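Local coordinates for carboxypeptidase D (Drosophila melanogaster, PDB 3MN8), which is a zinc-dependent metallocarboxypeptidase that releases C-terminal arginine or lysine from peptides and proteins, represented by its first catalytic domain and the transthyretin-like domain that follows, at residues A220-Y225 / G275-A280; Y227-A232 / M289-Y294; R246-L251 / F300-E305. One frame throughout, in Å; residues are numbered along the deposited sequence.

Contact 1: A220-Y225 / G275-A280; sequences AVVASY and GITNGA. With GEM ((2-guanidinoethylmercapto)succinic acid), chain G.
A223, S224 and Y225 pair in parallel register with I276, T277 and N278, the axes of strands 222-225 and 276-278 approaching to 4.5 Å at an angle of 27°. This is one border of the mixed eight-stranded sheet of the M14 zinc carboxypeptidase domain: 276-278 is an outermost strand, and 222-225 is joined along its other side to strand 300-305. A223 N donates a hydrogen bond to G275 O at 2.9 Å, A223 O receives T277 N, and Y225 N reaches T277 O. The ladder then runs straight into helix 279-282, because Y225 O accepts G279 N at 2.9 Å in a nearly linear bond (174°). N278 sits at the N-cap; its OD1 takes the backbone N-H groups of H281 and S240, and its ND2 adds a weak bond to Y225 O.

On the face carrying A223, Y225, I276 and N278, A223 CB rests on I276 CG2 at 3.7 Å. Y225 CG lies between its own backbone N and carbonyl carbon (chi1 51°), and one face of the ring meets N278 CA, which lies 4.0 Å from the ring centroid and toward the rim. Y225 and I276 also touch helix 245-257, which packs against this face. On the opposite face, that of S224 and T277, T277 CG2 meets V222 CG2 at 3.8 Å, and F272 from a nearby loop touches both residues. S224 OG comes up to G279 CA at 3.4 Å, next to the inhibitor pocket. There G279 O, in the first turn of the helix, accepts a hydrogen bond from N2 of the GEM guanidinium at 3.0 Å.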
loop_
_atom_site.group_PDB
_atom_site.type_symbol
_atom_site.label_atom_id
_atom_site.label_comp_id
_atom_site.label_asym_id
_atom_site.label_seq_id
_atom_site.Cartn_x
_atom_site.Cartn_y
_atom_site.Cartn_z
ATOM N N ALA A 220 -6.996 -12.454 11.186
ATOM C CA ALA A 220 -7.947 -11.619 11.892
ATOM C C ALA A 220 -8.582 -10.677 10.895
ATOM O O ALA A 220 -8.249 -10.714 9.716
ATOM C CB ALA A 220 -7.252 -10.851 13.019
ATOM N N VAL A 221 -9.503 -9.844 11.373
ATOM C CA VAL A 221 -10.220 -8.903 10.525
ATOM C C VAL A 221 -10.118 -7.496 11.106
ATOM O O VAL A 221 -10.887 -7.132 12.001
ATOM C CB VAL A 221 -11.702 -9.279 10.406
ATOM C CG1 VAL A 221 -12.318 -8.563 9.217
ATOM C CG2 VAL A 221 -11.865 -10.792 10.263
ATOM N N VAL A 222 -9.177 -6.703 10.594
ATOM C CA VAL A 222 -8.882 -5.399 11.192
ATOM C C VAL A 222 -7.939 -4.562 10.326
ATOM O O VAL A 222 -7.129 -5.096 9.561
ATOM C CB VAL A 222 -8.239 -5.566 12.604
ATOM C CG1 VAL A 222 -6.831 -6.169 12.478
ATOM C CG2 VAL A 222 -8.206 -4.233 13.391
ATOM N N ALA A 223 -8.043 -3.246 10.473
ATOM C CA ALA A 223 -7.199 -2.312 9.758
ATOM C C ALA A 223 -6.143 -1.739 10.717
ATOM O O ALA A 223 -6.470 -0.977 11.645
ATOM C CB ALA A 223 -8.056 -1.207 9.157
ATOM N N SER A 224 -4.886 -2.125 10.478
ATOM C CA SER A 224 -3.761 -1.815 11.360
ATOM C C SER A 224 -2.796 -0.835 10.710
ATOM O O SER A 224 -2.512 -0.928 9.518
ATOM C CB SER A 224 -3.004 -3.102 11.714
ATOM O OG SER A 224 -1.933 -2.869 12.622
ATOM N N TYR A 225 -2.266 0.085 11.506
ATOM C CA TYR A 225 -1.415 1.156 10.995
ATOM C C TYR A 225 -0.237 1.343 11.924
ATOM O O TYR A 225 -0.270 0.867 13.063
ATOM C CB TYR A 225 -2.214 2.462 10.916
ATOM C CG TYR A 225 -2.945 2.812 12.198
ATOM C CD1 TYR A 225 -4.184 2.255 12.491
ATOM C CD2 TYR A 225 -2.401 3.694 13.106
ATOM C CE1 TYR A 225 -4.860 2.574 13.658
ATOM C CE2 TYR A 225 -3.067 4.021 14.276
ATOM C CZ TYR A 225 -4.297 3.459 14.546
ATOM O OH TYR A 225 -4.966 3.780 15.711
ATOM N N GLY A 275 -12.949 -1.342 14.284
ATOM C CA GLY A 275 -12.349 -2.310 13.389
ATOM C C GLY A 275 -10.946 -1.955 12.953
ATOM O O GLY A 275 -10.429 -2.520 11.993
ATOM N N ILE A 276 -10.327 -1.016 13.657
ATOM C CA ILE A 276 -8.949 -0.648 13.377
ATOM C C ILE A 276 -8.124 -0.718 14.653
ATOM O O ILE A 276 -8.672 -0.723 15.763
ATOM C CB ILE A 276 -8.851 0.772 12.820
ATOM C CG1 ILE A 276 -9.247 1.775 13.899
ATOM C CG2 ILE A 276 -9.747 0.928 11.605
ATOM C CD1 ILE A 276 -9.053 3.199 13.482
ATOM N N THR A 277 -6.803 -0.764 14.490
ATOM C CA THR A 277 -5.892 -0.797 15.628
ATOM C C THR A 277 -4.496 -0.348 15.261
ATOM O O THR A 277 -4.080 -0.434 14.111
ATOM C CB THR A 277 -5.753 -2.202 16.220
ATOM O OG1 THR A 277 -4.969 -2.124 17.419
ATOM C CG2 THR A 277 -5.064 -3.139 15.221
ATOM N N ASN A 278 -3.773 0.132 16.259
ATOM C CA ASN A 278 -2.378 0.481 16.103
ATOM C C ASN A 278 -1.597 -0.821 16.184
ATOM O O ASN A 278 -1.868 -1.651 17.061
ATOM C CB ASN A 278 -1.981 1.435 17.227
ATOM C CG ASN A 278 -0.507 1.697 17.283
ATOM O OD1 ASN A 278 0.108 1.511 18.331
ATOM N ND2 ASN A 278 0.078 2.150 16.170
ATOM N N GLY A 279 -0.651 -1.023 15.266
ATOM C CA GLY A 279 0.147 -2.243 15.281
ATOM C C GLY A 279 0.660 -2.579 16.678
ATOM O O GLY A 279 0.299 -3.613 17.273
ATOM N N ALA A 280 1.494 -1.686 17.203
ATOM C CA ALA A 280 2.093 -1.858 18.521
ATOM C C ALA A 280 1.060 -2.198 19.588
ATOM O O ALA A 280 1.262 -3.126 20.372
ATOM C CB ALA A 280 2.862 -0.601 18.914
HETATM C C8 GEM G . 1.177 -9.478 12.097
HETATM S S7 GEM G . 1.268 -8.035 11.074
HETATM C C6 GEM G . -0.154 -7.146 11.639
HETATM C C5 GEM G . -0.183 -6.929 13.150
HETATM N N3 GEM G . 0.872 -5.983 13.477
HETATM C C1 GEM G . 1.301 -5.652 14.690
HETATM N N4 GEM G . 2.280 -4.768 14.837
HETATM N N2 GEM G . 0.754 -6.209 15.765
HETATM C C9 GEM G . 2.465 -10.235 11.917
HETATM O O14 GEM G . 3.279 -9.820 11.063
HETATM O O15 GEM G . 2.684 -11.240 12.626
HETATM C C10 GEM G . -0.052 -10.354 11.804
HETATM C C11 GEM G . -0.085 -11.069 10.459
HETATM O O12 GEM G . -1.135 -10.971 9.778
HETATM O O13 GEM G . 0.903 -11.755 10.088
#

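Contact 2: Y227-A232 / M289-Y294. With GEM ((2-guanidinoethylmercapto)succinic acid), chain G.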
loop_
_atom_site.group_PDB
_atom_site.type_symbol
_atom_site.label_atom_id
_atom_site.label_comp_id
_atom_site.label_asym_id
_atom_site.label_seq_id
_atom_site.Cartn_x
_atom_site.Cartn_y
_atom_site.Cartn_z
ATOM N N TYR A 227 2.766 2.979 14.452
ATOM C CA TYR A 227 3.912 2.101 14.309
ATOM C C TYR A 227 3.576 0.725 14.879
ATOM O O TYR A 227 2.623 0.577 15.662
ATOM C CB TYR A 227 5.108 2.664 15.080
ATOM C CG TYR A 227 5.729 3.919 14.521
ATOM C CD1 TYR A 227 6.383 3.910 13.290
ATOM C CD2 TYR A 227 5.708 5.103 15.251
ATOM C CE1 TYR A 227 6.978 5.048 12.793
ATOM C CE2 TYR A 227 6.293 6.246 14.759
ATOM C CZ TYR A 227 6.925 6.212 13.527
ATOM O OH TYR A 227 7.507 7.348 13.029
ATOM N N ASP A 228 4.380 -0.269 14.499
ATOM C CA ASP A 228 4.215 -1.654 14.947
ATOM C C ASP A 228 5.092 -1.929 16.163
ATOM O O ASP A 228 4.971 -2.970 16.809
ATOM C CB ASP A 228 4.578 -2.635 13.821
ATOM C CG ASP A 228 3.436 -2.839 12.813
ATOM O OD1 ASP A 228 2.289 -2.441 13.117
ATOM O OD2 ASP A 228 3.681 -3.411 11.719
ATOM N N ASN A 229 5.988 -0.997 16.465
ATOM C CA ASN A 229 6.889 -1.162 17.605
ATOM C C ASN A 229 7.305 0.170 18.241
ATOM O O ASN A 229 6.931 1.244 17.753
ATOM C CB ASN A 229 8.118 -1.998 17.215
ATOM C CG ASN A 229 9.114 -1.228 16.361
ATOM O OD1 ASN A 229 8.890 -0.068 15.979
ATOM N ND2 ASN A 229 10.234 -1.878 16.055
ATOM N N SER A 230 8.074 0.095 19.327
ATOM C CA SER A 230 8.532 1.303 20.008
ATOM C C SER A 230 9.873 1.092 20.687
ATOM O O SER A 230 10.348 -0.038 20.787
ATOM C CB SER A 230 7.491 1.756 21.032
ATOM O OG SER A 230 7.367 0.814 22.073
ATOM N N LEU A 231 10.478 2.186 21.139
ATOM C CA LEU A 231 11.683 2.139 21.978
ATOM C C LEU A 231 11.419 1.442 23.326
ATOM O O LEU A 231 12.307 0.795 23.893
ATOM C CB LEU A 231 12.239 3.551 22.234
ATOM C CG LEU A 231 13.206 4.217 21.248
ATOM C CD1 LEU A 231 13.363 5.680 21.593
ATOM C CD2 LEU A 231 14.574 3.543 21.234
ATOM N N ALA A 232 10.203 1.585 23.844
ATOM C CA ALA A 232 9.829 0.906 25.077
ATOM C C ALA A 232 9.862 -0.612 24.875
ATOM O O ALA A 232 10.106 -1.379 25.815
ATOM C CB ALA A 232 8.440 1.366 25.540
ATOM N N MET A 289 7.336 -4.546 7.006
ATOM C CA MET A 289 7.324 -3.735 5.796
ATOM C C MET A 289 6.562 -2.421 6.003
ATOM O O MET A 289 6.951 -1.381 5.478
ATOM C CB MET A 289 6.705 -4.539 4.651
ATOM C CG MET A 289 6.685 -3.841 3.309
ATOM S SD MET A 289 6.278 -5.027 2.005
ATOM C CE MET A 289 4.622 -5.559 2.469
ATOM N N GLN A 290 5.479 -2.481 6.775
ATOM C CA GLN A 290 4.621 -1.320 7.010
ATOM C C GLN A 290 5.448 -0.148 7.485
ATOM O O GLN A 290 5.547 0.876 6.825
ATOM C CB GLN A 290 3.556 -1.633 8.066
ATOM C CG GLN A 290 2.599 -0.488 8.336
ATOM C CD GLN A 290 1.768 -0.692 9.602
ATOM O OE1 GLN A 290 0.654 -1.219 9.549
ATOM N NE2 GLN A 290 2.310 -0.270 10.749
ATOM N N ASP A 291 6.050 -0.301 8.652
ATOM C CA ASP A 291 6.789 0.808 9.231
ATOM C C ASP A 291 7.985 1.169 8.362
ATOM O O ASP A 291 8.479 2.299 8.421
ATOM C CB ASP A 291 7.206 0.509 10.682
ATOM C CG ASP A 291 6.024 0.554 11.656
ATOM O OD1 ASP A 291 4.867 0.707 11.197
ATOM O OD2 ASP A 291 6.250 0.443 12.881
ATOM N N PHE A 292 8.443 0.215 7.551
ATOM C CA PHE A 292 9.590 0.482 6.696
ATOM C C PHE A 292 9.229 1.499 5.610
ATOM O O PHE A 292 9.988 2.436 5.342
ATOM C CB PHE A 292 10.161 -0.788 6.082
ATOM C CG PHE A 292 11.153 -0.522 4.999
ATOM C CD1 PHE A 292 12.496 -0.397 5.302
ATOM C CD2 PHE A 292 10.744 -0.371 3.677
ATOM C CE1 PHE A 292 13.432 -0.129 4.306
ATOM C CE2 PHE A 292 11.668 -0.115 2.678
ATOM C CZ PHE A 292 13.013 0.011 2.991
ATOM N N ASN A 293 8.059 1.329 5.011
ATOM C CA ASN A 293 7.534 2.329 4.090
ATOM C C ASN A 293 7.565 3.754 4.660
ATOM O O ASN A 293 8.082 4.686 4.033
ATOM C CB ASN A 293 6.109 1.960 3.666
ATOM C CG ASN A 293 6.081 0.937 2.530
ATOM O OD1 ASN A 293 5.948 1.294 1.351
ATOM N ND2 ASN A 293 6.202 -0.343 2.884
ATOM N N TYR A 294 7.024 3.912 5.860
ATOM C CA TYR A 294 6.838 5.239 6.432
ATOM C C TYR A 294 8.167 5.887 6.790
ATOM O O TYR A 294 8.401 7.061 6.496
ATOM C CB TYR A 294 5.926 5.161 7.664
ATOM C CG TYR A 294 5.572 6.504 8.269
ATOM C CD1 TYR A 294 4.851 7.457 7.538
ATOM C CD2 TYR A 294 5.946 6.818 9.581
ATOM C CE1 TYR A 294 4.521 8.689 8.098
ATOM C CE2 TYR A 294 5.621 8.041 10.151
ATOM C CZ TYR A 294 4.909 8.978 9.407
ATOM O OH TYR A 294 4.583 10.195 9.978
HETATM C C8 GEM G . 1.177 -9.478 12.097
HETATM S S7 GEM G . 1.268 -8.035 11.074
HETATM C C6 GEM G . -0.154 -7.146 11.639
HETATM C C5 GEM G . -0.183 -6.929 13.150
HETATM N N3 GEM G . 0.872 -5.983 13.477
HETATM C C1 GEM G . 1.301 -5.652 14.690
HETATM N N4 GEM G . 2.280 -4.768 14.837
HETATM N N2 GEM G . 0.754 -6.209 15.765
HETATM C C9 GEM G . 2.465 -10.235 11.917
HETATM O O14 GEM G . 3.279 -9.820 11.063
HETATM O O15 GEM G . 2.684 -11.240 12.626
HETATM C C10 GEM G . -0.052 -10.354 11.804
HETATM C C11 GEM G . -0.085 -11.069 10.459
HETATM O O12 GEM G . -1.135 -10.971 9.778
HETATM O O13 GEM G . 0.903 -11.755 10.088
#
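Y227 and D228, in the loop after strand 222-225, meet Q290, D291 and Y294 on helix 289-296, beside the pocket that holds the guanidinium end of GEM. The hydrogen bonding centres on the carboxylate of D291. D228 N points almost straight at D291 OD2 (2.6 Å, 173°), reaching it on the syn side and close to the carboxylate plane. D291 OD1 is taken by its helix neighbour, Q290 NE2, at 2.8 Å, nearly along the C-O axis and with the oxygen in the plane of the Q290 amide. The other end of that amide, OE1, is hydrogen-bonded to T303 OG1, so the glutamine probably connects D291 to strand 300-305.

The aromatic contact lies further along the helix. Y294 CG stands anti to its backbone N (chi1 -175°), which directs it toward Y227, and the Y227 and Y294 side chains cross at about a right angle, with ring planes 61° apart. Y227 CE1 touches Y294 CD2 at 3.8 Å, while Y227 OH comes in at the edge of the Y294 ring, 3.5 Å from CE2. Y294 OH is hydrogen-bonded to D244. D291 CG also lies at the edge of the Y227 ring, in its plane.

The electrostatics concern two acids and the ligand. D228 OD2 and D291 OD1 are 4.3 Å apart, whereas D228 OD1 lies 2.9 Å from GEM N4. Two N-H donors probably stabilise the D291 carboxylate, whose bond fixes the D228 backbone, and the D228 carboxylate is placed where it could offset the guanidinium charge, consistent with an enzyme that removes C-terminal arginine and lysine.

Contact 3: R246-L251 / F300-E305. With GEM ((2-guanidinoethylmercapto)succinic acid), chain G.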
loop_
_atom_site.group_PDB
_atom_site.type_symbol
_atom_site.label_atom_id
_atom_site.label_comp_id
_atom_site.label_asym_id
_atom_site.label_seq_id
_atom_site.Cartn_x
_atom_site.Cartn_y
_atom_site.Cartn_z
ATOM N N ARG A 246 -3.447 11.041 12.622
ATOM C CA ARG A 246 -4.759 11.418 12.122
ATOM C C ARG A 246 -4.995 10.790 10.746
ATOM O O ARG A 246 -5.963 10.063 10.541
ATOM C CB ARG A 246 -4.890 12.934 12.032
ATOM C CG ARG A 246 -4.595 13.658 13.315
ATOM C CD ARG A 246 -4.441 15.151 13.065
ATOM N NE ARG A 246 -5.664 15.901 13.347
ATOM C CZ ARG A 246 -5.839 17.184 13.041
ATOM N NH1 ARG A 246 -4.873 17.865 12.433
ATOM N NH2 ARG A 246 -6.980 17.787 13.335
ATOM N N VAL A 247 -4.102 11.069 9.804
ATOM C CA VAL A 247 -4.251 10.540 8.457
ATOM C C VAL A 247 -4.309 9.020 8.485
ATOM O O VAL A 247 -5.127 8.391 7.797
ATOM C CB VAL A 247 -3.106 10.990 7.533
ATOM C CG1 VAL A 247 -3.106 10.165 6.265
ATOM C CG2 VAL A 247 -3.243 12.467 7.206
ATOM N N PHE A 248 -3.442 8.429 9.292
ATOM C CA PHE A 248 -3.390 6.981 9.357
ATOM C C PHE A 248 -4.719 6.426 9.817
ATOM O O PHE A 248 -5.251 5.501 9.204
ATOM C CB PHE A 248 -2.219 6.491 10.213
ATOM C CG PHE A 248 -1.001 6.180 9.402
ATOM C CD1 PHE A 248 -1.053 5.210 8.419
ATOM C CD2 PHE A 248 0.171 6.874 9.587
ATOM C CE1 PHE A 248 0.049 4.921 7.652
ATOM C CE2 PHE A 248 1.279 6.593 8.820
ATOM C CZ PHE A 248 1.217 5.609 7.849
ATOM N N LYS A 249 -5.267 7.021 10.873
ATOM C CA LYS A 249 -6.575 6.629 11.393
ATOM C C LYS A 249 -7.676 6.805 10.344
ATOM O O LYS A 249 -8.617 6.009 10.287
ATOM C CB LYS A 249 -6.904 7.408 12.669
ATOM C CG LYS A 249 -6.641 6.612 13.937
ATOM C CD LYS A 249 -6.616 7.462 15.203
ATOM C CE LYS A 249 -6.195 6.593 16.388
ATOM N NZ LYS A 249 -5.624 7.394 17.505
ATOM N N GLN A 250 -7.548 7.837 9.507
ATOM C CA GLN A 250 -8.505 8.073 8.423
ATOM C C GLN A 250 -8.406 6.976 7.356
ATOM O O GLN A 250 -9.414 6.472 6.866
ATOM C CB GLN A 250 -8.312 9.467 7.799
ATOM C CG GLN A 250 -9.334 9.773 6.702
ATOM C CD GLN A 250 -9.428 11.251 6.343
ATOM O OE1 GLN A 250 -9.375 12.126 7.209
ATOM N NE2 GLN A 250 -9.595 11.530 5.059
ATOM N N LEU A 251 -7.183 6.602 7.016
ATOM C CA LEU A 251 -6.959 5.513 6.080
ATOM C C LEU A 251 -7.556 4.217 6.589
ATOM O O LEU A 251 -8.365 3.584 5.912
ATOM C CB LEU A 251 -5.467 5.336 5.829
ATOM C CG LEU A 251 -4.837 6.546 5.144
ATOM C CD1 LEU A 251 -3.328 6.401 5.039
ATOM C CD2 LEU A 251 -5.486 6.794 3.781
ATOM N N PHE A 300 2.808 5.826 2.864
ATOM C CA PHE A 300 1.963 5.534 4.014
ATOM C C PHE A 300 1.290 4.165 3.842
ATOM O O PHE A 300 0.237 4.068 3.220
ATOM C CB PHE A 300 0.871 6.602 4.155
ATOM C CG PHE A 300 1.371 7.964 4.576
ATOM C CD1 PHE A 300 0.529 8.833 5.261
ATOM C CD2 PHE A 300 2.669 8.379 4.293
ATOM C CE1 PHE A 300 0.971 10.096 5.654
ATOM C CE2 PHE A 300 3.118 9.645 4.676
ATOM C CZ PHE A 300 2.270 10.504 5.351
ATOM N N GLU A 301 1.893 3.111 4.388
ATOM C CA GLU A 301 1.342 1.763 4.252
ATOM C C GLU A 301 0.489 1.345 5.447
ATOM O O GLU A 301 0.885 1.510 6.604
ATOM C CB GLU A 301 2.471 0.753 4.023
ATOM C CG GLU A 301 2.024 -0.697 3.943
ATOM C CD GLU A 301 3.097 -1.607 3.351
ATOM O OE1 GLU A 301 3.436 -1.439 2.153
ATOM O OE2 GLU A 301 3.606 -2.493 4.076
ATOM N N LEU A 302 -0.685 0.795 5.160
ATOM C CA LEU A 302 -1.489 0.122 6.180
ATOM C C LEU A 302 -1.243 -1.368 6.131
ATOM O O LEU A 302 -0.875 -1.910 5.090
ATOM C CB LEU A 302 -2.985 0.347 5.944
ATOM C CG LEU A 302 -3.540 1.753 6.122
ATOM C CD1 LEU A 302 -5.056 1.699 6.015
ATOM C CD2 LEU A 302 -3.105 2.332 7.459
ATOM N N THR A 303 -1.467 -2.032 7.261
ATOM C CA THR A 303 -1.506 -3.490 7.311
ATOM C C THR A 303 -2.972 -3.896 7.418
ATOM O O THR A 303 -3.671 -3.475 8.337
ATOM C CB THR A 303 -0.743 -4.062 8.539
ATOM O OG1 THR A 303 0.550 -3.456 8.649
ATOM C CG2 THR A 303 -0.577 -5.575 8.424
ATOM N N ILE A 304 -3.450 -4.706 6.482
ATOM C CA ILE A 304 -4.852 -5.098 6.526
ATOM C C ILE A 304 -5.093 -6.606 6.625
ATOM O O ILE A 304 -4.634 -7.395 5.781
ATOM C CB ILE A 304 -5.644 -4.509 5.365
ATOM C CG1 ILE A 304 -5.634 -2.991 5.462
ATOM C CG2 ILE A 304 -7.076 -5.025 5.400
ATOM C CD1 ILE A 304 -6.022 -2.315 4.188
ATOM N N GLU A 305 -5.824 -6.979 7.675
ATOM C CA GLU A 305 -6.162 -8.367 7.951
ATOM C C GLU A 305 -7.550 -8.645 7.378
ATOM O O GLU A 305 -8.515 -7.966 7.726
ATOM C CB GLU A 305 -6.140 -8.615 9.467
ATOM C CG GLU A 305 -4.798 -8.315 10.162
ATOM C CD GLU A 305 -3.764 -9.411 9.944
ATOM O OE1 GLU A 305 -2.638 -9.286 10.461
ATOM O OE2 GLU A 305 -4.076 -10.399 9.247
HETATM C C8 GEM G . 1.177 -9.478 12.097
HETATM S S7 GEM G . 1.268 -8.035 11.074
HETATM C C6 GEM G . -0.154 -7.146 11.639
HETATM C C5 GEM G . -0.183 -6.929 13.150
HETATM N N3 GEM G . 0.872 -5.983 13.477
HETATM C C1 GEM G . 1.301 -5.652 14.690
HETATM N N4 GEM G . 2.280 -4.768 14.837
HETATM N N2 GEM G . 0.754 -6.209 15.765
HETATM C C9 GEM G . 2.465 -10.235 11.917
HETATM O O14 GEM G . 3.279 -9.820 11.063
HETATM O O15 GEM G . 2.684 -11.240 12.626
HETATM C C10 GEM G . -0.052 -10.354 11.804
HETATM C C11 GEM G . -0.085 -11.069 10.459
HETATM O O12 GEM G . -1.135 -10.971 9.778
HETATM O O13 GEM G . 0.903 -11.755 10.088
#
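V247, F248 and L251 on helix 245-257 lie against F300 and L302 of strand 300-305, the axes of segments 246-251 and 300-305 coming within 9.5 Å and crossing at -43°. The contact is mainly apolar packing. F248 supplies its centre: CZ presses on F300 CB at 3.8 Å, and F300 CD1 stands 4.1 Å above one face of the F248 ring, offset toward the rim. Although the two ring planes are only 21° apart, their centroids are 5.2 Å apart and the rings are slid so far that they barely overlap. The F300 ring turns its edge to V247 CG1, which is 4.0 Å from CD1, the two side chains crossing at about a right angle. Y294 also packs edge-to-face against both phenylalanines.

This is the layered α/β build of the M14 catalytic domain, with strand 300-305 lying between 212-217 and 222-225 in the sheet and helices packed on both faces. E301 turns away from helix 245-257 and is covered by M289, Q290 and N293 of helix 289-296; its OE1 is hydrogen-bonded to S213 OG.

L302 completes the packing with its two methyl groups. Its CG lies anti to the carbonyl carbon (chi1 -67°), a position from which the methyls can reach F248 and L251. CD2 reaches the edge of the F248 ring, 3.7 Å from CD1, and CD1 meets L251 CB, also at 3.7 Å. Y225 from the adjacent strand touches both F248 and L302. Further along the same strand, T303 and E305 belong to the GEM pocket, E305 being the predicted proton donor/acceptor of the active site. The T303 methyl, CG2, lies 3.6 Å from GEM C6.

How the contacts relate
All three contacts belong to the catalytic domain and cross along the chain: the first segments come in the order 220-225, 227-232, 246-251, and their partners follow as 275-280, 289-294, 300-305. Contacts 1 and 3 have centres about 9 Å apart and share one sheet, in which S224 is backbone hydrogen-bonded to T303 and V222 to E305. Contact 2, about 13 Å from contact 1 and 12 Å from contact 3, is tied to both: Y227 O probably accepts A280 N, and helix 289-296 touches strand 300-305 through Q290 and E301. Each contact contributes residues to the GEM pocket, so strand 300-305, the loop at D228 and the start of helix 279-282 each line part of it.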